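Local coordinates for beta-hydroxyacyl-(Acyl-carrier-protein) dehydratase FabA/FabZ (PDB 6QSR) that forms with its partner ApeI the dehydratase heterocomplex ApeI:P, a hotdog-fold enzyme that dehydrates intermediates in the biosynthesis of aryl polyene pigments, at the interface of chains B and A. Coordinates in Å, arbitrary orientation; residue numbers count along the deposited sequence, not the author numbering. Chains: chain A, Beta-hydroxyacyl-(Acyl-carrier-protein) dehydratase FabA/FabZ; chain B, AMP-dependent synthetase and ligase.

The interface of chains B and A. Residues chain B 36, 38, 73; chain A 105, 107, 169, 172-173.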
ATOM      1  N   GLN B  36      16.200  -6.378  -1.354  1.00 31.26           N
ATOM      2  CA  GLN B  36      16.193  -4.988  -1.824  1.00 30.21           C
ATOM      3  C   GLN B  36      15.240  -4.170  -0.964  1.00 28.36           C
ATOM      4  O   GLN B  36      14.042  -4.495  -0.934  1.00 27.58           O
ATOM      5  CB  GLN B  36      15.697  -4.904  -3.273  1.00 28.93           C
ATOM      6  CG  GLN B  36      15.432  -3.481  -3.780  1.00 28.63           C
ATOM      7  CD  GLN B  36      16.694  -2.671  -3.994  1.00 30.10           C
ATOM      8  OE1 GLN B  36      17.643  -3.149  -4.610  1.00 32.78           O
ATOM      9  NE2 GLN B  36      16.701  -1.432  -3.510  1.00 27.37           N
ATOM     10  N   LEU B  38      12.655  -1.510  -0.687  1.00 25.26           N
ATOM     11  CA  LEU B  38      11.791  -0.757  -1.592  1.00 27.39           C
ATOM     12  C   LEU B  38      10.736  -0.057  -0.770  1.00 27.79           C
ATOM     13  O   LEU B  38      10.199  -0.648   0.168  1.00 26.52           O
ATOM     14  CB  LEU B  38      11.085  -1.688  -2.577  1.00 30.17           C
ATOM     15  CG  LEU B  38      11.937  -2.361  -3.646  1.00 33.33           C
ATOM     16  CD1 LEU B  38      11.093  -3.386  -4.388  1.00 31.14           C
ATOM     17  CD2 LEU B  38      12.513  -1.326  -4.604  1.00 35.10           C
ATOM     18  N   PRO B  73      10.410   2.072  -9.098  1.00 30.87           N
ATOM     19  CA  PRO B  73      10.691   1.706  -7.704  1.00 31.80           C
ATOM     20  C   PRO B  73      11.539   2.742  -6.972  1.00 31.14           C
ATOM     21  O   PRO B  73      12.447   3.340  -7.569  1.00 33.17           O
ATOM     22  CB  PRO B  73      11.454   0.383  -7.813  1.00 32.26           C
ATOM     23  CG  PRO B  73      11.975   0.316  -9.207  1.00 32.92           C
ATOM     24  CD  PRO B  73      11.265   1.333 -10.051  1.00 32.81           C
TER
ATOM     25  N   LEU A 105      10.635 -10.607  -3.961  1.00 28.63           N
ATOM     26  CA  LEU A 105      10.204  -9.230  -4.182  1.00 31.53           C
ATOM     27  C   LEU A 105       8.764  -9.198  -4.632  1.00 30.70           C
ATOM     28  O   LEU A 105       8.331 -10.064  -5.382  1.00 29.25           O
ATOM     29  CB  LEU A 105      11.040  -8.580  -5.283  1.00 33.40           C
ATOM     30  CG  LEU A 105      12.501  -8.269  -4.982  1.00 34.25           C
ATOM     31  CD1 LEU A 105      13.264  -8.097  -6.286  1.00 39.63           C
ATOM     32  CD2 LEU A 105      12.623  -7.039  -4.097  1.00 33.99           C
ATOM     33  N   MET A 107       5.703  -6.098  -5.846  1.00 30.19           N
ATOM     34  CA  MET A 107       5.443  -4.702  -6.135  1.00 32.77           C
ATOM     35  C   MET A 107       3.983  -4.493  -6.440  1.00 28.47           C
ATOM     36  O   MET A 107       3.376  -5.272  -7.175  1.00 27.77           O
ATOM     37  CB  MET A 107       6.228  -4.255  -7.358  1.00 42.99           C
ATOM     38  CG  MET A 107       7.726  -4.330  -7.205  1.00 47.59           C
ATOM     39  SD  MET A 107       8.444  -3.691  -8.719  1.00 57.53           S
ATOM     40  CE  MET A 107       9.669  -2.608  -8.015  1.00 58.05           C
ATOM     41  N   LEU A 169      14.718  -6.032 -11.521  1.00 30.93           N
ATOM     42  CA  LEU A 169      14.620  -4.800 -10.747  1.00 34.88           C
ATOM     43  C   LEU A 169      15.837  -3.882 -10.916  1.00 34.30           C
ATOM     44  O   LEU A 169      15.676  -2.665 -11.033  1.00 33.92           O
ATOM     45  CB  LEU A 169      14.407  -5.138  -9.271  1.00 37.12           C
ATOM     46  CG  LEU A 169      14.069  -3.997  -8.322  1.00 40.44           C
ATOM     47  CD1 LEU A 169      12.781  -3.311  -8.733  1.00 40.01           C
ATOM     48  CD2 LEU A 169      13.950  -4.557  -6.915  1.00 46.92           C
ATOM     49  N   LEU A 172      15.536  -2.374 -14.290  1.00 36.89           N
ATOM     50  CA  LEU A 172      14.495  -1.339 -14.189  1.00 40.12           C
ATOM     51  C   LEU A 172      15.073  -0.055 -13.579  1.00 40.25           C
ATOM     52  O   LEU A 172      14.922   1.029 -14.148  1.00 39.83           O
ATOM     53  CB  LEU A 172      13.313  -1.845 -13.341  1.00 43.15           C
ATOM     54  CG  LEU A 172      11.899  -1.298 -13.579  1.00 48.35           C
ATOM     55  CD1 LEU A 172      10.962  -1.897 -12.541  1.00 49.03           C
ATOM     56  CD2 LEU A 172      11.818   0.220 -13.547  1.00 52.90           C
ATOM     57  N   ILE A 173      15.743  -0.198 -12.434  1.00 38.02           N
ATOM     58  CA  ILE A 173      16.375   0.928 -11.731  1.00 39.67           C
ATOM     59  C   ILE A 173      17.406   1.667 -12.601  1.00 40.01           C
ATOM     60  O   ILE A 173      17.512   2.892 -12.517  1.00 35.13           O
ATOM     61  CB  ILE A 173      17.022   0.468 -10.392  1.00 39.89           C
ATOM     62  CG1 ILE A 173      15.930   0.098  -9.379  1.00 39.34           C
ATOM     63  CG2 ILE A 173      17.922   1.549  -9.790  1.00 39.11           C
ATOM     64  CD1 ILE A 173      16.389  -0.837  -8.281  1.00 42.08           C
TER
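B:Pro73 sits in an apolar pocket made by A:Met107, A:Leu169, A:Leu172 and A:Ile173, and it buries more surface than any other residue of this patch. Different ring carbons meet different partners. CB of B:Pro73 packs tightly on the methyl CE of A:Met107, at 3.5 Å. The A:Met107 chain is extended through chi2 (-177°) and bends at chi3, which turns its terminal methyl to the ring. CG of B:Pro73 lies 3.7 Å from CD1 of A:Leu169, the two side chains lying alongside and pointing opposite ways. CD of B:Pro73 meets CD2 of A:Leu172 at 3.7 Å. CG1 of A:Ile173 touches CG of B:Pro73, 4.0 Å away. Thus one face of helix A:166-174 and the start of strand A:107-116 both pack on the proline.

B:Leu38 adds the next largest area on the chain B side. Its CD1 methyl does the touching and is shared among CD2 of A:Leu105, CE of A:Met107 and CD2 of A:Leu169. The side chains of A:Leu105 and A:Met107 both lie roughly perpendicular to that of B:Leu38.

A:Leu169 is forked between two chain B segments. Its CD1 faces the proline, while CD2 of A:Leu169 lies 3.6 Å from CG of B:Gln36. The glutamine uses its aliphatic part here. With chi1 at 170°, CG of B:Gln36 swings away from the backbone N and onto the A:Leu169 methyl. CB of B:Gln36 reaches CD2 of A:Leu105 at 3.8 Å.

This is a hydrophobic patch between subunits of the ApeI:P heterocomplex. It packs helix A:166-174, together with A:Leu105 and the start of strand A:107-116, against two loops of chain B and probably helps hold the dehydratase pair together.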